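PDB 6CN7: aerobactin synthase IucC, which catalyses, in all likelihood, the ATP-dependent joining of a second N-acetyl-N-hydroxylysine to the citryl intermediate, the step that completes the siderophore aerobactin. Local coordinates for residues F166-L171 and L272-P277; L299-L304 and L322-A327. The protein carries 5 engineered substitutions. One frame throughout, in Å; residues are numbered along the deposited sequence.

Contact 1. Residues F166-L171 and L272-P277; sequences FRLHWL and LDIKLP
L168 reaches across from its strand with both branches of its isobutyl group and overlaps the ends of I274 and L276. Its two methyls divide the work: CD2 lies 3.5 Å from CD1 of L276, while CD1 lies 3.9 Å from CD1 of I274 and 4.1 Å from that same L276 methyl. L276 CD1 is therefore held against both prongs of the fork, whereas I274 meets L168 tip to tip. The isoleucine extends far enough because CG1 stands anti to the backbone N (chi1 -168°) and the chain runs on nearly straight to CD1 (chi2 169°). All the contacts are apolar, which is what branched aliphatic residues suit: they fill buried space between two backbones too far apart to pair, with the CA atoms of L168 and L276 still 9.8 Å from each other. I274 and L276 are two positions apart and direct their side chains to the same side, as expected from alternation along an extended chain. L263, on strand 262-265, touches both L168 and I274, and P221, on strand 217-222, also packs on I274, so the cluster is built from several strands. L168 on strand 165-174 thus meets the end of strand 272-275 and the residue after it, two strands of one large antiparallel sheet joined through 252-256 and 262-265, while helix 224-234 packs on F166, L171 and P277.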
loop_
_atom_site.group_PDB
_atom_site.type_symbol
_atom_site.label_atom_id
_atom_site.label_comp_id
_atom_site.label_asym_id
_atom_site.label_seq_id
_atom_site.Cartn_x
_atom_site.Cartn_y
_atom_site.Cartn_z
ATOM N N PHE A 166 15.791 5.108 -6.286
ATOM C CA PHE A 166 15.086 5.519 -5.082
ATOM C C PHE A 166 16.035 5.460 -3.896
ATOM O O PHE A 166 17.039 4.741 -3.909
ATOM C CB PHE A 166 13.851 4.646 -4.829
ATOM C CG PHE A 166 14.134 3.165 -4.843
ATOM C CD1 PHE A 166 14.107 2.451 -6.031
ATOM C CD2 PHE A 166 14.422 2.487 -3.668
ATOM C CE1 PHE A 166 14.361 1.091 -6.047
ATOM C CE2 PHE A 166 14.678 1.127 -3.679
ATOM C CZ PHE A 166 14.647 0.430 -4.869
ATOM N N ARG A 167 15.705 6.241 -2.874
ATOM C CA ARG A 167 16.416 6.206 -1.607
ATOM C C ARG A 167 15.845 5.112 -0.714
ATOM O O ARG A 167 14.715 4.651 -0.895
ATOM C CB ARG A 167 16.318 7.554 -0.890
ATOM C CG ARG A 167 17.171 8.652 -1.489
ATOM C CD ARG A 167 17.095 9.912 -0.645
ATOM N NE ARG A 167 17.908 10.996 -1.191
ATOM C CZ ARG A 167 17.940 12.228 -0.693
ATOM N NH1 ARG A 167 17.200 12.544 0.362
ATOM N NH2 ARG A 167 18.712 13.149 -1.255
ATOM N N LEU A 168 16.645 4.704 0.263
ATOM C CA LEU A 168 16.206 3.744 1.259
ATOM C C LEU A 168 15.653 4.461 2.483
ATOM O O LEU A 168 16.051 5.585 2.806
ATOM C CB LEU A 168 17.359 2.834 1.678
ATOM C CG LEU A 168 18.007 2.029 0.553
ATOM C CD1 LEU A 168 19.182 1.230 1.093
ATOM C CD2 LEU A 168 16.990 1.119 -0.123
ATOM N N HIS A 169 14.722 3.797 3.157
ATOM C CA HIS A 169 14.221 4.248 4.443
ATOM C C HIS A 169 15.100 3.675 5.549
ATOM O O HIS A 169 15.629 2.565 5.431
ATOM C CB HIS A 169 12.769 3.812 4.629
ATOM C CG HIS A 169 12.063 4.506 5.749
ATOM N ND1 HIS A 169 11.484 5.748 5.607
ATOM C CD2 HIS A 169 11.833 4.128 7.028
ATOM C CE1 HIS A 169 10.931 6.107 6.752
ATOM N NE2 HIS A 169 11.129 5.141 7.630
ATOM N N TRP A 170 15.260 4.440 6.627
ATOM C CA TRP A 170 16.181 4.086 7.701
ATOM C C TRP A 170 15.443 4.015 9.029
ATOM O O TRP A 170 14.700 4.936 9.385
ATOM C CB TRP A 170 17.330 5.092 7.784
ATOM C CG TRP A 170 18.247 4.993 6.615
ATOM C CD1 TRP A 170 18.153 5.679 5.441
ATOM C CD2 TRP A 170 19.392 4.143 6.495
ATOM N NE1 TRP A 170 19.173 5.314 4.597
ATOM C CE2 TRP A 170 19.948 4.371 5.221
ATOM C CE3 TRP A 170 20.004 3.214 7.341
ATOM C CZ2 TRP A 170 21.086 3.704 4.774
ATOM C CZ3 TRP A 170 21.134 2.554 6.896
ATOM C CH2 TRP A 170 21.663 2.802 5.625
ATOM N N LEU A 171 15.658 2.922 9.754
ATOM C CA LEU A 171 15.106 2.717 11.083
ATOM C C LEU A 171 16.226 2.690 12.113
ATOM O O LEU A 171 17.409 2.561 11.785
ATOM C CB LEU A 171 14.309 1.408 11.153
ATOM C CG LEU A 171 13.066 1.278 10.273
ATOM C CD1 LEU A 171 12.431 -0.089 10.476
ATOM C CD2 LEU A 171 12.070 2.383 10.575
ATOM N N LEU A 272 29.669 -2.727 -3.022
ATOM C CA LEU A 272 28.730 -3.494 -2.212
ATOM C C LEU A 272 27.319 -3.261 -2.731
ATOM O O LEU A 272 26.867 -2.114 -2.819
ATOM C CB LEU A 272 28.815 -3.101 -0.735
ATOM C CG LEU A 272 30.069 -3.511 0.045
ATOM C CD1 LEU A 272 30.008 -2.960 1.464
ATOM C CD2 LEU A 272 30.232 -5.023 0.069
ATOM N N ASP A 273 26.632 -4.344 -3.073
ATOM C CA ASP A 273 25.195 -4.295 -3.288
ATOM C C ASP A 273 24.479 -4.562 -1.970
ATOM O O ASP A 273 25.060 -5.079 -1.013
ATOM C CB ASP A 273 24.756 -5.316 -4.337
ATOM C CG ASP A 273 25.327 -5.025 -5.712
ATOM O OD1 ASP A 273 25.664 -3.854 -5.980
ATOM O OD2 ASP A 273 25.432 -5.967 -6.528
ATOM N N ILE A 274 23.203 -4.200 -1.925
ATOM C CA ILE A 274 22.383 -4.384 -0.737
ATOM C C ILE A 274 21.179 -5.232 -1.111
ATOM O O ILE A 274 20.613 -5.080 -2.198
ATOM C CB ILE A 274 21.939 -3.040 -0.126
ATOM C CG1 ILE A 274 21.335 -3.271 1.260
ATOM C CG2 ILE A 274 20.942 -2.326 -1.043
ATOM C CD1 ILE A 274 21.112 -2.003 2.058
ATOM N N LYS A 275 20.796 -6.130 -0.208
ATOM C CA LYS A 275 19.633 -6.990 -0.390
ATOM C C LYS A 275 18.701 -6.784 0.793
ATOM O O LYS A 275 19.114 -6.945 1.946
ATOM C CB LYS A 275 20.040 -8.458 -0.515
ATOM C CG LYS A 275 18.870 -9.401 -0.720
ATOM C CD LYS A 275 19.326 -10.840 -0.882
ATOM C CE LYS A 275 18.142 -11.766 -1.105
ATOM N NZ LYS A 275 18.563 -13.178 -1.304
ATOM N N LEU A 276 17.450 -6.435 0.506
ATOM C CA LEU A 276 16.502 -6.058 1.539
ATOM C C LEU A 276 15.256 -6.932 1.459
ATOM O O LEU A 276 14.941 -7.468 0.393
ATOM C CB LEU A 276 16.107 -4.582 1.396
ATOM C CG LEU A 276 17.274 -3.606 1.576
ATOM C CD1 LEU A 276 16.938 -2.217 1.050
ATOM C CD2 LEU A 276 17.680 -3.534 3.040
ATOM N N PRO A 277 14.529 -7.104 2.564
ATOM C CA PRO A 277 13.311 -7.925 2.513
ATOM C C PRO A 277 12.190 -7.247 1.736
ATOM O O PRO A 277 11.969 -6.039 1.847
ATOM C CB PRO A 277 12.933 -8.099 3.989
ATOM C CG PRO A 277 14.149 -7.727 4.763
ATOM C CD PRO A 277 14.866 -6.713 3.944
#

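Contact 2. Residues L299-L304 and L322-A327; sequences LASRWL and LGEPAA
The 299-304 segment is regular helix, whereas 322-327 runs from a loop into the start of strand 326-330, and the two backbones come nearest at S301 and G323, whose CA atoms are 5.4 Å apart. So close an approach suits small residues. S301 presents its short side chain to the loop, its CB 4.1 Å from CA of G323, and the glycine adds no side chain to the interface. The serine OG stands beside its own backbone N, anti to the carbonyl carbon (chi1 -57°). From there it makes a weak hydrogen bond back to the helix carbonyl O of G297, which gives a hydroxyl buried beside the loop a polar partner; OG is 3.9 Å from the backbone N of E324, a van der Waals approach. E324 contributes mainly its backbone and CB, the latter 4.5 Å from S301 OG, while its carboxylate forms a long, weak ion pair with R354. The backbone N of G323 is bonded to the carboxylate of E355. F445 also touches S301, closing further round the serine. The arrangement is that of a helix packed through a small residue against the loop entering a β-strand, here beside the antiparallel sheet of the IucA/IucC family region.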
loop_
_atom_site.group_PDB
_atom_site.type_symbol
_atom_site.label_atom_id
_atom_site.label_comp_id
_atom_site.label_asym_id
_atom_site.label_seq_id
_atom_site.Cartn_x
_atom_site.Cartn_y
_atom_site.Cartn_z
ATOM N N LEU A 299 29.059 -17.802 6.274
ATOM C CA LEU A 299 29.973 -18.915 6.486
ATOM C C LEU A 299 29.961 -19.909 5.334
ATOM O O LEU A 299 30.941 -20.642 5.156
ATOM C CB LEU A 299 29.628 -19.645 7.787
ATOM C CG LEU A 299 30.825 -20.340 8.439
ATOM C CD1 LEU A 299 31.727 -19.315 9.121
ATOM C CD2 LEU A 299 30.372 -21.406 9.422
ATOM N N ALA A 300 28.880 -19.955 4.552
ATOM C CA ALA A 300 28.874 -20.783 3.351
ATOM C C ALA A 300 29.723 -20.155 2.254
ATOM O O ALA A 300 30.486 -20.851 1.574
ATOM C CB ALA A 300 27.441 -20.998 2.868
ATOM N N SER A 301 29.606 -18.838 2.068
ATOM C CA SER A 301 30.448 -18.145 1.099
ATOM C C SER A 301 31.921 -18.326 1.437
ATOM O O SER A 301 32.740 -18.625 0.559
ATOM C CB SER A 301 30.087 -16.659 1.060
ATOM O OG SER A 301 28.717 -16.469 0.753
ATOM N N ARG A 302 32.278 -18.145 2.711
ATOM C CA ARG A 302 33.670 -18.296 3.119
ATOM C C ARG A 302 34.203 -19.680 2.781
ATOM O O ARG A 302 35.390 -19.830 2.471
ATOM C CB ARG A 302 33.808 -18.026 4.618
ATOM N N TRP A 303 33.346 -20.701 2.831
ATOM C CA TRP A 303 33.791 -22.057 2.533
ATOM C C TRP A 303 33.972 -22.259 1.033
ATOM O O TRP A 303 34.988 -22.809 0.593
ATOM C CB TRP A 303 32.798 -23.074 3.096
ATOM C CG TRP A 303 33.255 -24.491 2.939
ATOM C CD1 TRP A 303 34.162 -25.148 3.715
ATOM C CD2 TRP A 303 32.828 -25.427 1.942
ATOM N NE1 TRP A 303 34.329 -26.434 3.262
ATOM C CE2 TRP A 303 33.519 -26.630 2.175
ATOM C CE3 TRP A 303 31.927 -25.363 0.874
ATOM C CZ2 TRP A 303 33.339 -27.762 1.381
ATOM C CZ3 TRP A 303 31.749 -26.488 0.086
ATOM C CH2 TRP A 303 32.453 -27.670 0.344
ATOM N N LEU A 304 33.001 -21.813 0.232
ATOM C CA LEU A 304 33.112 -21.966 -1.214
ATOM C C LEU A 304 34.267 -21.143 -1.770
ATOM O O LEU A 304 34.937 -21.567 -2.720
ATOM C CB LEU A 304 31.800 -21.566 -1.887
ATOM C CG LEU A 304 30.632 -22.536 -1.704
ATOM C CD1 LEU A 304 29.358 -21.919 -2.251
ATOM C CD2 LEU A 304 30.914 -23.873 -2.383
ATOM N N LEU A 322 31.241 -14.405 -5.235
ATOM C CA LEU A 322 30.915 -13.139 -4.596
ATOM C C LEU A 322 30.352 -13.408 -3.207
ATOM O O LEU A 322 29.409 -14.191 -3.050
ATOM C CB LEU A 322 29.917 -12.353 -5.446
ATOM C CG LEU A 322 30.439 -11.938 -6.827
ATOM C CD1 LEU A 322 29.340 -11.312 -7.666
ATOM C CD2 LEU A 322 31.612 -10.978 -6.700
ATOM N N GLY A 323 30.933 -12.759 -2.198
ATOM C CA GLY A 323 30.639 -13.069 -0.817
ATOM C C GLY A 323 29.591 -12.157 -0.195
ATOM O O GLY A 323 29.220 -11.117 -0.733
ATOM N N GLU A 324 29.111 -12.587 0.975
ATOM C CA GLU A 324 28.187 -11.820 1.809
ATOM C C GLU A 324 28.906 -11.459 3.103
ATOM O O GLU A 324 28.846 -12.213 4.086
ATOM C CB GLU A 324 26.916 -12.620 2.097
ATOM C CG GLU A 324 26.054 -12.866 0.871
ATOM C CD GLU A 324 24.783 -13.630 1.192
ATOM O OE1 GLU A 324 24.626 -14.064 2.355
ATOM O OE2 GLU A 324 23.942 -13.792 0.281
ATOM N N PRO A 325 29.608 -10.323 3.160
ATOM C CA PRO A 325 30.409 -10.026 4.359
ATOM C C PRO A 325 29.585 -9.653 5.578
ATOM O O PRO A 325 30.055 -9.859 6.703
ATOM C CB PRO A 325 31.300 -8.862 3.904
ATOM C CG PRO A 325 30.557 -8.235 2.772
ATOM C CD PRO A 325 29.841 -9.351 2.080
ATOM N N ALA A 326 28.383 -9.108 5.402
ATOM C CA ALA A 326 27.586 -8.641 6.527
ATOM C C ALA A 326 26.126 -9.013 6.324
ATOM O O ALA A 326 25.619 -9.027 5.200
ATOM C CB ALA A 326 27.716 -7.123 6.715
ATOM N N ALA A 327 25.455 -9.309 7.435
ATOM C CA ALA A 327 24.046 -9.669 7.424
ATOM C C ALA A 327 23.441 -9.303 8.771
ATOM O O ALA A 327 24.152 -9.130 9.765
ATOM C CB ALA A 327 23.846 -11.160 7.135
#

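In the fold
Contacts 1 and 2 lie about 19 Å apart, centre to centre, and each is about 19 Å from the centre of the chain. They follow one another in sequence, contact 1 being complete before contact 2 begins, and strand 272-275 is succeeded by helix 291-310. Both draw on the same antiparallel sheet, in which strand 350-355 lies between 272-275 and 326-330 and pairs with each, so that a single strand separates the second segment of contact 1 from that of contact 2. The segments also meet directly, CD2 of L272 lying 4.2 Å from CG of P325. All four segments belong to the IucA/IucC family region.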